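Local coordinates for protein 5-ketofructose reductase (Gluconobacter sp., PDB 7COL) that probably catalyses the NADPH-dependent reduction of 5-ketofructose to fructose, with a fold of the shikimate dehydrogenase family, at residues Gly104-Gly109 against Ala136-Val141; Arg156-Ala161 against Ala178-Gly183; Ile193-Thr198 against Ala223-Asn228. All coordinates share one frame; numbering follows the deposited sequence.

Three contacts in series along the chain hold one NADPH from adenine to nicotinamide. Contact 1, at the nicotinamide, joins the loop after strand 101-105, on the substrate-domain side, to helix 134-145. Contact 2 lies toward the edge of the six-stranded parallel Rossmann sheet, at the adenine and the 2'-phosphate of the adenosine ribose. Contact 3 joins two neighbouring strands deeper in that sheet and reaches from the adenosine ribose to the carboxamide. Centres of contacts 1 and 2 lie about 20 Å apart without touching; that of contact 3 is about 14 Å from the first and about 17 Å from the second, and it packs on both, through Ile139 on Val225 and Trp181 on Thr198.

Contact 1. Residues Gly104-Gly109 against Ala136-Val141. With NDP (NADPH dihydro-nicotinamide-adenine-dinucleotide phosphate), chain C.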
loop_
_atom_site.group_PDB
_atom_site.type_symbol
_atom_site.label_atom_id
_atom_site.label_comp_id
_atom_site.label_asym_id
_atom_site.label_seq_id
_atom_site.Cartn_x
_atom_site.Cartn_y
_atom_site.Cartn_z
ATOM N N GLY A 104 -15.590 9.679 9.638
ATOM C CA GLY A 104 -14.554 10.708 9.801
ATOM C C GLY A 104 -14.243 11.055 11.241
ATOM O O GLY A 104 -15.159 11.373 12.008
ATOM N N HIS A 105 -12.953 10.993 11.605
ATOM C CA HIS A 105 -12.476 11.437 12.918
ATOM C C HIS A 105 -11.437 12.558 12.784
ATOM O O HIS A 105 -10.738 12.664 11.772
ATOM C CB HIS A 105 -11.857 10.284 13.725
ATOM C CG HIS A 105 -12.742 9.087 13.877
ATOM N ND1 HIS A 105 -13.397 8.795 15.055
ATOM C CD2 HIS A 105 -13.035 8.075 13.023
ATOM C CE1 HIS A 105 -14.084 7.678 14.909
ATOM N NE2 HIS A 105 -13.875 7.216 13.688
ATOM N N ASN A 106 -11.343 13.385 13.823
ATOM C CA ASN A 106 -10.242 14.332 13.958
ATOM C C ASN A 106 -9.328 14.059 15.184
ATOM O O ASN A 106 -9.748 14.238 16.324
ATOM C CB ASN A 106 -10.771 15.760 13.994
ATOM C CG ASN A 106 -9.686 16.777 13.713
ATOM O OD1 ASN A 106 -8.687 16.839 14.417
ATOM N ND2 ASN A 106 -9.864 17.557 12.657
ATOM N N THR A 107 -8.071 13.699 14.942
ATOM C CA THR A 107 -7.145 13.389 16.046
ATOM C C THR A 107 -6.171 14.526 16.377
ATOM O O THR A 107 -5.392 14.387 17.309
ATOM C CB THR A 107 -6.350 12.072 15.826
ATOM O OG1 THR A 107 -5.479 12.215 14.703
ATOM C CG2 THR A 107 -7.288 10.875 15.610
ATOM N N ASP A 108 -6.239 15.638 15.632
ATOM C CA ASP A 108 -5.308 16.771 15.792
ATOM C C ASP A 108 -5.165 17.314 17.205
ATOM O O ASP A 108 -4.058 17.689 17.615
ATOM C CB ASP A 108 -5.630 17.915 14.829
ATOM C CG ASP A 108 -4.973 17.740 13.482
ATOM O OD1 ASP A 108 -3.832 17.211 13.423
ATOM O OD2 ASP A 108 -5.594 18.141 12.478
ATOM N N GLY A 109 -6.276 17.329 17.942
ATOM C CA GLY A 109 -6.265 17.698 19.363
ATOM C C GLY A 109 -6.312 16.536 20.349
ATOM O O GLY A 109 -6.245 16.760 21.557
ATOM N N ALA A 136 -5.044 25.076 17.228
ATOM C CA ALA A 136 -5.721 25.682 18.365
ATOM C C ALA A 136 -7.213 25.340 18.358
ATOM O O ALA A 136 -7.782 25.041 19.414
ATOM C CB ALA A 136 -5.519 27.185 18.358
ATOM N N ARG A 137 -7.823 25.362 17.169
ATOM C CA ARG A 137 -9.248 25.026 17.027
ATOM C C ARG A 137 -9.531 23.588 17.427
ATOM O O ARG A 137 -10.469 23.342 18.176
ATOM C CB ARG A 137 -9.764 25.341 15.612
ATOM C CG ARG A 137 -11.222 24.978 15.349
ATOM C CD ARG A 137 -11.547 25.180 13.876
ATOM N NE ARG A 137 -12.937 24.881 13.530
ATOM C CZ ARG A 137 -13.941 25.751 13.582
ATOM N NH1 ARG A 137 -13.745 27.003 14.005
ATOM N NH2 ARG A 137 -15.159 25.355 13.242
ATOM N N ALA A 138 -8.727 22.642 16.932
ATOM C CA ALA A 138 -8.886 21.239 17.312
ATOM C C ALA A 138 -8.689 21.005 18.812
ATOM O O ALA A 138 -9.458 20.268 19.411
ATOM C CB ALA A 138 -7.969 20.322 16.495
ATOM N N ILE A 139 -7.662 21.621 19.403
ATOM C CA ILE A 139 -7.361 21.438 20.820
ATOM C C ILE A 139 -8.471 22.036 21.725
ATOM O O ILE A 139 -8.878 21.406 22.704
ATOM C CB ILE A 139 -5.942 21.965 21.188
ATOM C CG1 ILE A 139 -4.872 21.008 20.655
ATOM C CG2 ILE A 139 -5.770 22.088 22.700
ATOM C CD1 ILE A 139 -3.483 21.616 20.526
ATOM N N ALA A 140 -8.952 23.229 21.378
ATOM C CA ALA A 140 -10.106 23.847 22.080
ATOM C C ALA A 140 -11.333 22.913 22.108
ATOM O O ALA A 140 -11.955 22.698 23.172
ATOM C CB ALA A 140 -10.468 25.174 21.425
ATOM N N VAL A 141 -11.654 22.335 20.943
ATOM C CA VAL A 141 -12.816 21.444 20.824
ATOM C C VAL A 141 -12.625 20.192 21.683
ATOM O O VAL A 141 -13.526 19.829 22.429
ATOM C CB VAL A 141 -13.193 21.125 19.351
ATOM C CG1 VAL A 141 -14.194 19.967 19.264
ATOM C CG2 VAL A 141 -13.746 22.360 18.656
HETATM P PA NDP C . -1.913 27.609 11.236
HETATM O O1A NDP C . -1.131 28.265 10.118
HETATM O O2A NDP C . -3.324 27.131 10.976
HETATM O O5B NDP C . -1.956 28.627 12.490
HETATM C C5B NDP C . -0.769 29.296 12.919
HETATM C C4B NDP C . -1.054 30.037 14.218
HETATM O O4B NDP C . 0.181 30.454 14.800
HETATM C C3B NDP C . -1.854 31.305 13.991
HETATM O O3B NDP C . -2.775 31.480 15.074
HETATM C C2B NDP C . -0.820 32.413 14.034
HETATM O O2B NDP C . -1.360 33.681 14.416
HETATM C C1B NDP C . 0.172 31.867 15.041
HETATM N N9A NDP C . 1.521 32.448 14.866
HETATM C C8A NDP C . 2.457 32.031 13.982
HETATM N N7A NDP C . 3.580 32.782 14.073
HETATM C C5A NDP C . 3.370 33.693 15.046
HETATM C C6A NDP C . 4.143 34.793 15.674
HETATM N N6A NDP C . 5.400 35.059 15.249
HETATM N N1A NDP C . 3.559 35.522 16.670
HETATM C C2A NDP C . 2.310 35.267 17.105
HETATM N N3A NDP C . 1.551 34.277 16.581
HETATM C C4A NDP C . 2.012 33.471 15.571
HETATM O O3 NDP C . -1.028 26.403 11.848
HETATM P PN NDP C . -1.689 25.129 12.597
HETATM O O1N NDP C . -2.186 24.168 11.531
HETATM O O2N NDP C . -2.636 25.632 13.653
HETATM O O5D NDP C . -0.433 24.408 13.331
HETATM C C5D NDP C . 0.419 25.088 14.256
HETATM C C4D NDP C . 1.593 24.186 14.635
HETATM O O4D NDP C . 1.123 23.034 15.344
HETATM C C3D NDP C . 2.363 23.670 13.425
HETATM O O3D NDP C . 3.742 23.985 13.631
HETATM C C2D NDP C . 2.123 22.164 13.380
HETATM O O2D NDP C . 3.316 21.463 13.022
HETATM C C1D NDP C . 1.682 21.826 14.806
HETATM N N1N NDP C . 0.749 20.690 14.983
HETATM C C2N NDP C . 1.154 19.695 15.807
HETATM C C3N NDP C . 0.354 18.569 16.070
HETATM C C7N NDP C . 0.860 17.473 16.993
HETATM O O7N NDP C . 0.207 16.435 17.149
HETATM N N7N NDP C . 2.030 17.645 17.637
HETATM C C4N NDP C . -0.916 18.510 15.465
HETATM C C5N NDP C . -1.333 19.552 14.624
HETATM C C6N NDP C . -0.479 20.641 14.401
HETATM P P2B NDP C . -2.213 34.572 13.375
HETATM O O1X NDP C . -3.582 33.935 13.433
HETATM O O2X NDP C . -2.169 35.969 13.960
HETATM O O3X NDP C . -1.495 34.403 12.058
#
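Ala138 presents its methyl group to the turn Asn106-Gly109, where it meets Gly109 N and Asp108 CB, with CB of Ala138 lying 3.7 Å from Asp108 CB. A small apolar residue suits this side of helix 134-145 because the loop backbone comes right up to it. Gly109 is the closest point of the loop: its CA is 4.2 Å from CA of Ile139, and a side chain here would run into Ala138 O. Ile139 fills in beside it, CG1 resting 3.8 Å from Gly109 CA. The loop is shaped by Asn106, whose OD1 accepts from Asp108 N at 3.0 Å in an Asx turn, while its ND2 is bonded to Ala91 O. CB of Asn106 points toward the helix, and with CG anti to the backbone N (chi1 -163°), OD1 comes to 4.1 Å from Ala138 CB. An alanine here is likely to leave Asp108 N and Ala91 O without these partners and let the turn shift. Asp108 OD1 stands 3.6 Å from C5N of the cofactor, and OD2 forms a salt bridge with Lys72, consistent with the Lys-Asp pair of shikimate dehydrogenases. With no hydrogen bond across it, the Gly109-Ala138 seam joins substrate-domain loop to Rossmann helix by apolar packing.

Contact 2. Residues Arg156-Ala161 against Ala178-Gly183; sequences RDASKA and AQAWSG. With NDP (NADPH dihydro-nicotinamide-adenine-dinucleotide phosphate), chain C.
Arg156 N lies at the edge of the Trp181 ring system, 3.8 Å from Trp181 CB, where the Rossmann beta-alpha-beta unit of strand 150-155, helix 158-171 and strand 175-180 opens onto the adenosine end of NADPH. Small residues let helix and strand approach: Ala161 CB and Ala178 CB are 3.9 Å apart, and at the first turn of the helix Ala158 CB lies 4.3 Å from Ala180 CB. Arg156 points its CB away from the strand. Its CG is anti to the backbone N (chi1 168°), and bends at chi2 and chi3 fold the chain back so that C2A of the adenine sits over one face of the guanidinium, 3.6 Å from its plane and toward its rim. Arginine suits this place because it offers both a flat face to the base and charge to the 2'-phosphate: NH1 is 3.0 Å from O3X of NADPH. Lys160 comes to the same phosphate from the helix, its chain extended at chi2 and turned at chi3 (85°), which brings NZ to O1X for a hydrogen bond. Asp157 N adds a weak bond to O2X at 3.4 Å. The two cations probably help to select NADPH over NADH. The end of the Trp181 side chain leads away from 156-161 to lie obliquely near C2A, while NE1 donates to Pro210 O. Asp157 is the N-cap of helix 158-171; its OD1 takes a weak bond from Ser159 N, and Ser159 OG donates to that same OD1 at 2.8 Å, on the syn side, 31° out of the carboxylate plane.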
loop_
_atom_site.group_PDB
_atom_site.type_symbol
_atom_site.label_atom_id
_atom_site.label_comp_id
_atom_site.label_asym_id
_atom_site.label_seq_id
_atom_site.Cartn_x
_atom_site.Cartn_y
_atom_site.Cartn_z
ATOM N N ARG A 156 -2.773 37.006 17.875
ATOM C CA ARG A 156 -2.360 38.290 17.294
ATOM C C ARG A 156 -3.531 38.915 16.532
ATOM O O ARG A 156 -3.889 40.073 16.786
ATOM C CB ARG A 156 -1.122 38.064 16.413
ATOM C CG ARG A 156 -0.688 39.202 15.502
ATOM C CD ARG A 156 -0.209 38.623 14.178
ATOM N NE ARG A 156 1.156 38.108 14.241
ATOM C CZ ARG A 156 1.593 37.004 13.631
ATOM N NH1 ARG A 156 0.788 36.236 12.907
ATOM N NH2 ARG A 156 2.861 36.659 13.756
ATOM N N ASP A 157 -4.138 38.132 15.636
ATOM C CA ASP A 157 -5.400 38.494 14.974
ATOM C C ASP A 157 -6.569 38.081 15.879
ATOM O O ASP A 157 -7.030 36.939 15.829
ATOM C CB ASP A 157 -5.484 37.826 13.590
ATOM C CG ASP A 157 -6.781 38.153 12.817
ATOM O OD1 ASP A 157 -7.625 38.959 13.263
ATOM O OD2 ASP A 157 -6.947 37.585 11.721
ATOM N N ALA A 158 -7.041 39.025 16.701
ATOM C CA ALA A 158 -8.084 38.774 17.716
ATOM C C ALA A 158 -9.405 38.213 17.167
ATOM O O ALA A 158 -10.094 37.457 17.863
ATOM C CB ALA A 158 -8.341 40.032 18.550
ATOM N N SER A 159 -9.746 38.583 15.928
ATOM C CA SER A 159 -10.962 38.087 15.276
ATOM C C SER A 159 -10.893 36.571 14.968
ATOM O O SER A 159 -11.921 35.895 14.974
ATOM C CB SER A 159 -11.287 38.903 14.012
ATOM O OG SER A 159 -10.358 38.630 12.978
ATOM N N LYS A 160 -9.685 36.053 14.724
ATOM C CA LYS A 160 -9.473 34.602 14.573
ATOM C C LYS A 160 -9.708 33.882 15.901
ATOM O O LYS A 160 -10.255 32.785 15.922
ATOM C CB LYS A 160 -8.071 34.293 14.058
ATOM C CG LYS A 160 -7.933 34.399 12.551
ATOM C CD LYS A 160 -6.536 34.030 12.098
ATOM C CE LYS A 160 -6.367 32.524 11.919
ATOM N NZ LYS A 160 -4.929 32.164 11.780
ATOM N N ALA A 161 -9.308 34.537 16.995
ATOM C CA ALA A 161 -9.505 34.060 18.363
ATOM C C ALA A 161 -10.983 34.033 18.739
ATOM O O ALA A 161 -11.440 33.097 19.414
ATOM C CB ALA A 161 -8.730 34.941 19.338
ATOM N N ALA A 178 -11.936 35.071 24.115
ATOM C CA ALA A 178 -10.943 35.525 23.148
ATOM C C ALA A 178 -10.207 36.730 23.713
ATOM O O ALA A 178 -10.823 37.613 24.323
ATOM C CB ALA A 178 -11.612 35.884 21.835
ATOM N N GLN A 179 -8.890 36.741 23.523
ATOM C CA GLN A 179 -8.023 37.859 23.921
ATOM C C GLN A 179 -7.028 38.231 22.826
ATOM O O GLN A 179 -6.548 37.365 22.074
ATOM C CB GLN A 179 -7.253 37.522 25.197
ATOM C CG GLN A 179 -8.048 37.674 26.481
ATOM C CD GLN A 179 -7.211 37.440 27.728
ATOM O OE1 GLN A 179 -6.003 37.664 27.733
ATOM N NE2 GLN A 179 -7.857 36.999 28.797
ATOM N N ALA A 180 -6.718 39.523 22.746
ATOM C CA ALA A 180 -5.647 40.018 21.869
ATOM C C ALA A 180 -4.277 39.670 22.464
ATOM O O ALA A 180 -4.150 39.511 23.685
ATOM C CB ALA A 180 -5.778 41.520 21.668
ATOM N N TRP A 181 -3.265 39.548 21.607
ATOM C CA TRP A 181 -1.897 39.264 22.062
ATOM C C TRP A 181 -1.047 40.540 22.161
ATOM O O TRP A 181 -0.159 40.780 21.338
ATOM C CB TRP A 181 -1.217 38.201 21.182
ATOM C CG TRP A 181 -0.093 37.453 21.880
ATOM C CD1 TRP A 181 0.653 37.878 22.954
ATOM C CD2 TRP A 181 0.415 36.161 21.537
ATOM N NE1 TRP A 181 1.586 36.935 23.291
ATOM C CE2 TRP A 181 1.462 35.867 22.444
ATOM C CE3 TRP A 181 0.087 35.217 20.553
ATOM C CZ2 TRP A 181 2.186 34.660 22.398
ATOM C CZ3 TRP A 181 0.807 34.022 20.500
ATOM C CH2 TRP A 181 1.848 33.755 21.423
ATOM N N SER A 182 -1.338 41.339 23.189
ATOM C CA SER A 182 -0.666 42.609 23.452
ATOM C C SER A 182 0.784 42.401 23.911
ATOM O O SER A 182 1.048 42.168 25.097
ATOM C CB SER A 182 -1.466 43.411 24.487
ATOM O OG SER A 182 -0.789 44.591 24.875
ATOM N N GLY A 183 1.713 42.480 22.959
ATOM C CA GLY A 183 3.146 42.322 23.228
ATOM C C GLY A 183 3.463 41.075 24.038
ATOM O O GLY A 183 3.318 39.950 23.553
HETATM P PA NDP C . -1.913 27.609 11.236
HETATM O O1A NDP C . -1.131 28.265 10.118
HETATM O O2A NDP C . -3.324 27.131 10.976
HETATM O O5B NDP C . -1.956 28.627 12.490
HETATM C C5B NDP C . -0.769 29.296 12.919
HETATM C C4B NDP C . -1.054 30.037 14.218
HETATM O O4B NDP C . 0.181 30.454 14.800
HETATM C C3B NDP C . -1.854 31.305 13.991
HETATM O O3B NDP C . -2.775 31.480 15.074
HETATM C C2B NDP C . -0.820 32.413 14.034
HETATM O O2B NDP C . -1.360 33.681 14.416
HETATM C C1B NDP C . 0.172 31.867 15.041
HETATM N N9A NDP C . 1.521 32.448 14.866
HETATM C C8A NDP C . 2.457 32.031 13.982
HETATM N N7A NDP C . 3.580 32.782 14.073
HETATM C C5A NDP C . 3.370 33.693 15.046
HETATM C C6A NDP C . 4.143 34.793 15.674
HETATM N N6A NDP C . 5.400 35.059 15.249
HETATM N N1A NDP C . 3.559 35.522 16.670
HETATM C C2A NDP C . 2.310 35.267 17.105
HETATM N N3A NDP C . 1.551 34.277 16.581
HETATM C C4A NDP C . 2.012 33.471 15.571
HETATM O O3 NDP C . -1.028 26.403 11.848
HETATM P PN NDP C . -1.689 25.129 12.597
HETATM O O1N NDP C . -2.186 24.168 11.531
HETATM O O2N NDP C . -2.636 25.632 13.653
HETATM O O5D NDP C . -0.433 24.408 13.331
HETATM C C5D NDP C . 0.419 25.088 14.256
HETATM C C4D NDP C . 1.593 24.186 14.635
HETATM O O4D NDP C . 1.123 23.034 15.344
HETATM C C3D NDP C . 2.363 23.670 13.425
HETATM O O3D NDP C . 3.742 23.985 13.631
HETATM C C2D NDP C . 2.123 22.164 13.380
HETATM O O2D NDP C . 3.316 21.463 13.022
HETATM C C1D NDP C . 1.682 21.826 14.806
HETATM N N1N NDP C . 0.749 20.690 14.983
HETATM C C2N NDP C . 1.154 19.695 15.807
HETATM C C3N NDP C . 0.354 18.569 16.070
HETATM C C7N NDP C . 0.860 17.473 16.993
HETATM O O7N NDP C . 0.207 16.435 17.149
HETATM N N7N NDP C . 2.030 17.645 17.637
HETATM C C4N NDP C . -0.916 18.510 15.465
HETATM C C5N NDP C . -1.333 19.552 14.624
HETATM C C6N NDP C . -0.479 20.641 14.401
HETATM P P2B NDP C . -2.213 34.572 13.375
HETATM O O1X NDP C . -3.582 33.935 13.433
HETATM O O2X NDP C . -2.169 35.969 13.960
HETATM O O3X NDP C . -1.495 34.403 12.058
#

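Contact 3. Residues Ile193-Thr198 against Ala223-Asn228. With NDP (NADPH dihydro-nicotinamide-adenine-dinucleotide phosphate), chain C.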
loop_
_atom_site.group_PDB
_atom_site.type_symbol
_atom_site.label_atom_id
_atom_site.label_comp_id
_atom_site.label_asym_id
_atom_site.label_seq_id
_atom_site.Cartn_x
_atom_site.Cartn_y
_atom_site.Cartn_z
ATOM N N ILE A 193 -3.685 25.241 32.712
ATOM C CA ILE A 193 -2.959 24.668 31.583
ATOM C C ILE A 193 -2.733 25.758 30.560
ATOM O O ILE A 193 -3.670 26.487 30.203
ATOM C CB ILE A 193 -3.731 23.458 30.973
ATOM C CG1 ILE A 193 -3.787 22.303 31.980
ATOM C CG2 ILE A 193 -3.114 23.001 29.643
ATOM C CD1 ILE A 193 -5.058 21.471 31.922
ATOM N N LEU A 194 -1.484 25.857 30.097
ATOM C CA LEU A 194 -1.119 26.766 29.017
ATOM C C LEU A 194 -0.572 25.956 27.850
ATOM O O LEU A 194 0.282 25.079 28.033
ATOM C CB LEU A 194 -0.094 27.804 29.488
ATOM C CG LEU A 194 0.548 28.734 28.440
ATOM C CD1 LEU A 194 -0.439 29.687 27.784
ATOM C CD2 LEU A 194 1.690 29.498 29.075
ATOM N N ILE A 195 -1.081 26.251 26.658
ATOM C CA ILE A 195 -0.699 25.491 25.456
ATOM C C ILE A 195 -0.229 26.414 24.352
ATOM O O ILE A 195 -0.975 27.285 23.921
ATOM C CB ILE A 195 -1.861 24.633 24.881
ATOM C CG1 ILE A 195 -2.643 23.914 25.980
ATOM C CG2 ILE A 195 -1.331 23.645 23.833
ATOM C CD1 ILE A 195 -4.076 23.653 25.610
ATOM N N ASN A 196 0.987 26.190 23.861
ATOM C CA ASN A 196 1.374 26.815 22.617
ATOM C C ASN A 196 0.799 26.020 21.460
ATOM O O ASN A 196 1.107 24.830 21.322
ATOM C CB ASN A 196 2.891 26.925 22.437
ATOM C CG ASN A 196 3.255 27.480 21.064
ATOM O OD1 ASN A 196 2.899 28.609 20.759
ATOM N ND2 ASN A 196 3.895 26.654 20.209
ATOM N N ALA A 197 -0.028 26.690 20.652
ATOM C CA ALA A 197 -0.578 26.127 19.405
ATOM C C ALA A 197 -0.273 26.995 18.181
ATOM O O ALA A 197 -0.820 26.775 17.103
ATOM C CB ALA A 197 -2.072 25.857 19.534
ATOM N N THR A 198 0.630 27.962 18.354
ATOM C CA THR A 198 1.239 28.697 17.235
ATOM C C THR A 198 2.324 27.832 16.574
ATOM O O THR A 198 2.690 26.772 17.100
ATOM C CB THR A 198 1.911 30.025 17.683
ATOM O OG1 THR A 198 3.063 29.739 18.488
ATOM C CG2 THR A 198 0.951 30.931 18.465
ATOM N N ALA A 223 2.282 23.089 27.780
ATOM C CA ALA A 223 2.273 22.149 26.646
ATOM C C ALA A 223 2.575 22.875 25.342
ATOM O O ALA A 223 2.253 24.051 25.187
ATOM C CB ALA A 223 0.916 21.451 26.547
ATOM N N ASP A 224 3.154 22.151 24.391
ATOM C CA ASP A 224 3.570 22.743 23.150
ATOM C C ASP A 224 3.319 21.763 22.005
ATOM O O ASP A 224 3.714 20.602 22.080
ATOM C CB ASP A 224 5.059 23.104 23.229
ATOM C CG ASP A 224 5.463 24.134 22.208
ATOM O OD1 ASP A 224 4.938 24.097 21.073
ATOM O OD2 ASP A 224 6.308 24.993 22.534
ATOM N N VAL A 225 2.684 22.261 20.944
ATOM C CA VAL A 225 2.315 21.426 19.808
ATOM C C VAL A 225 3.495 21.046 18.931
ATOM O O VAL A 225 3.429 20.025 18.228
ATOM C CB VAL A 225 1.165 22.038 18.958
ATOM C CG1 VAL A 225 -0.098 22.123 19.787
ATOM C CG2 VAL A 225 1.524 23.402 18.385
ATOM N N ILE A 226 4.572 21.848 18.985
ATOM C CA ILE A 226 5.729 21.681 18.084
ATOM C C ILE A 226 6.381 20.301 18.220
ATOM O O ILE A 226 6.866 19.951 19.298
ATOM C CB ILE A 226 6.742 22.868 18.141
ATOM C CG1 ILE A 226 6.323 23.953 17.144
ATOM C CG2 ILE A 226 8.150 22.454 17.704
ATOM C CD1 ILE A 226 5.339 24.961 17.673
ATOM N N PRO A 227 6.358 19.503 17.122
ATOM C CA PRO A 227 6.920 18.157 17.209
ATOM C C PRO A 227 8.452 18.137 17.145
ATOM O O PRO A 227 9.085 17.267 17.754
ATOM C CB PRO A 227 6.298 17.419 16.013
ATOM C CG PRO A 227 5.880 18.477 15.054
ATOM C CD PRO A 227 5.761 19.785 15.799
ATOM N N ASN A 228 9.019 19.091 16.406
ATOM C CA ASN A 228 10.450 19.166 16.185
ATOM C C ASN A 228 10.900 20.628 16.135
ATOM O O ASN A 228 10.417 21.378 15.280
ATOM C CB ASN A 228 10.825 18.438 14.879
ATOM C CG ASN A 228 12.326 18.254 14.712
ATOM O OD1 ASN A 228 13.062 18.082 15.687
ATOM N ND2 ASN A 228 12.780 18.259 13.463
HETATM P PA NDP C . -1.913 27.609 11.236
HETATM O O1A NDP C . -1.131 28.265 10.118
HETATM O O2A NDP C . -3.324 27.131 10.976
HETATM O O5B NDP C . -1.956 28.627 12.490
HETATM C C5B NDP C . -0.769 29.296 12.919
HETATM C C4B NDP C . -1.054 30.037 14.218
HETATM O O4B NDP C . 0.181 30.454 14.800
HETATM C C3B NDP C . -1.854 31.305 13.991
HETATM O O3B NDP C . -2.775 31.480 15.074
HETATM C C2B NDP C . -0.820 32.413 14.034
HETATM O O2B NDP C . -1.360 33.681 14.416
HETATM C C1B NDP C . 0.172 31.867 15.041
HETATM N N9A NDP C . 1.521 32.448 14.866
HETATM C C8A NDP C . 2.457 32.031 13.982
HETATM N N7A NDP C . 3.580 32.782 14.073
HETATM C C5A NDP C . 3.370 33.693 15.046
HETATM C C6A NDP C . 4.143 34.793 15.674
HETATM N N6A NDP C . 5.400 35.059 15.249
HETATM N N1A NDP C . 3.559 35.522 16.670
HETATM C C2A NDP C . 2.310 35.267 17.105
HETATM N N3A NDP C . 1.551 34.277 16.581
HETATM C C4A NDP C . 2.012 33.471 15.571
HETATM O O3 NDP C . -1.028 26.403 11.848
HETATM P PN NDP C . -1.689 25.129 12.597
HETATM O O1N NDP C . -2.186 24.168 11.531
HETATM O O2N NDP C . -2.636 25.632 13.653
HETATM O O5D NDP C . -0.433 24.408 13.331
HETATM C C5D NDP C . 0.419 25.088 14.256
HETATM C C4D NDP C . 1.593 24.186 14.635
HETATM O O4D NDP C . 1.123 23.034 15.344
HETATM C C3D NDP C . 2.363 23.670 13.425
HETATM O O3D NDP C . 3.742 23.985 13.631
HETATM C C2D NDP C . 2.123 22.164 13.380
HETATM O O2D NDP C . 3.316 21.463 13.022
HETATM C C1D NDP C . 1.682 21.826 14.806
HETATM N N1N NDP C . 0.749 20.690 14.983
HETATM C C2N NDP C . 1.154 19.695 15.807
HETATM C C3N NDP C . 0.354 18.569 16.070
HETATM C C7N NDP C . 0.860 17.473 16.993
HETATM O O7N NDP C . 0.207 16.435 17.149
HETATM N N7N NDP C . 2.030 17.645 17.637
HETATM C C4N NDP C . -0.916 18.510 15.465
HETATM C C5N NDP C . -1.333 19.552 14.624
HETATM C C6N NDP C . -0.479 20.641 14.401
HETATM P P2B NDP C . -2.213 34.572 13.375
HETATM O O1X NDP C . -3.582 33.935 13.433
HETATM O O2X NDP C . -2.169 35.969 13.960
HETATM O O3X NDP C . -1.495 34.403 12.058
#
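Asn196 ND2 donates to Asp224 OD1 over 2.9 Å in a nearly straight bond (172°) that lies in the amide plane but reaches the carboxylate from above its own plane. CG of Asn196 is anti to its N (chi1 175°), as is that of Asp224, which sets the groups side by side, planes 71° apart. Asp224 OD1 also accepts from Ile226 N, which closes an Asx turn from the opposite face, while Asp224 OD2 is held by Thr232 OG1. Asparagine suits its place mainly through this ND2 bond; Asn196 OD1 also meets Thr198 OG1, but at an unusually short 2.5 Å whose details are doubtful. The backbones are adjacent parallel strands of the Rossmann sheet, whose C-terminal ends meet the cofactor: Ala223 N bonds Leu194 O and Asn196 N bonds Ala223 O, both 2.8 Å, then Val225 N bonds Asn196 O. On the other sheet face, Ile195 CG2 packs 4.2 Å from Ala223 CB, where a small residue fits. Further on, Val225 CG1 meets Ala197 CB, and Ile226 CD1 lies 3.3 Å from Thr198 O. The buried carboxylate of Asp224, bonded to Asn196 ND2, Ile226 N and Thr232 OG1, probably steadies the turn whose Val225 O accepts from the nicotinamide carboxamide N7N at 2.8 Å.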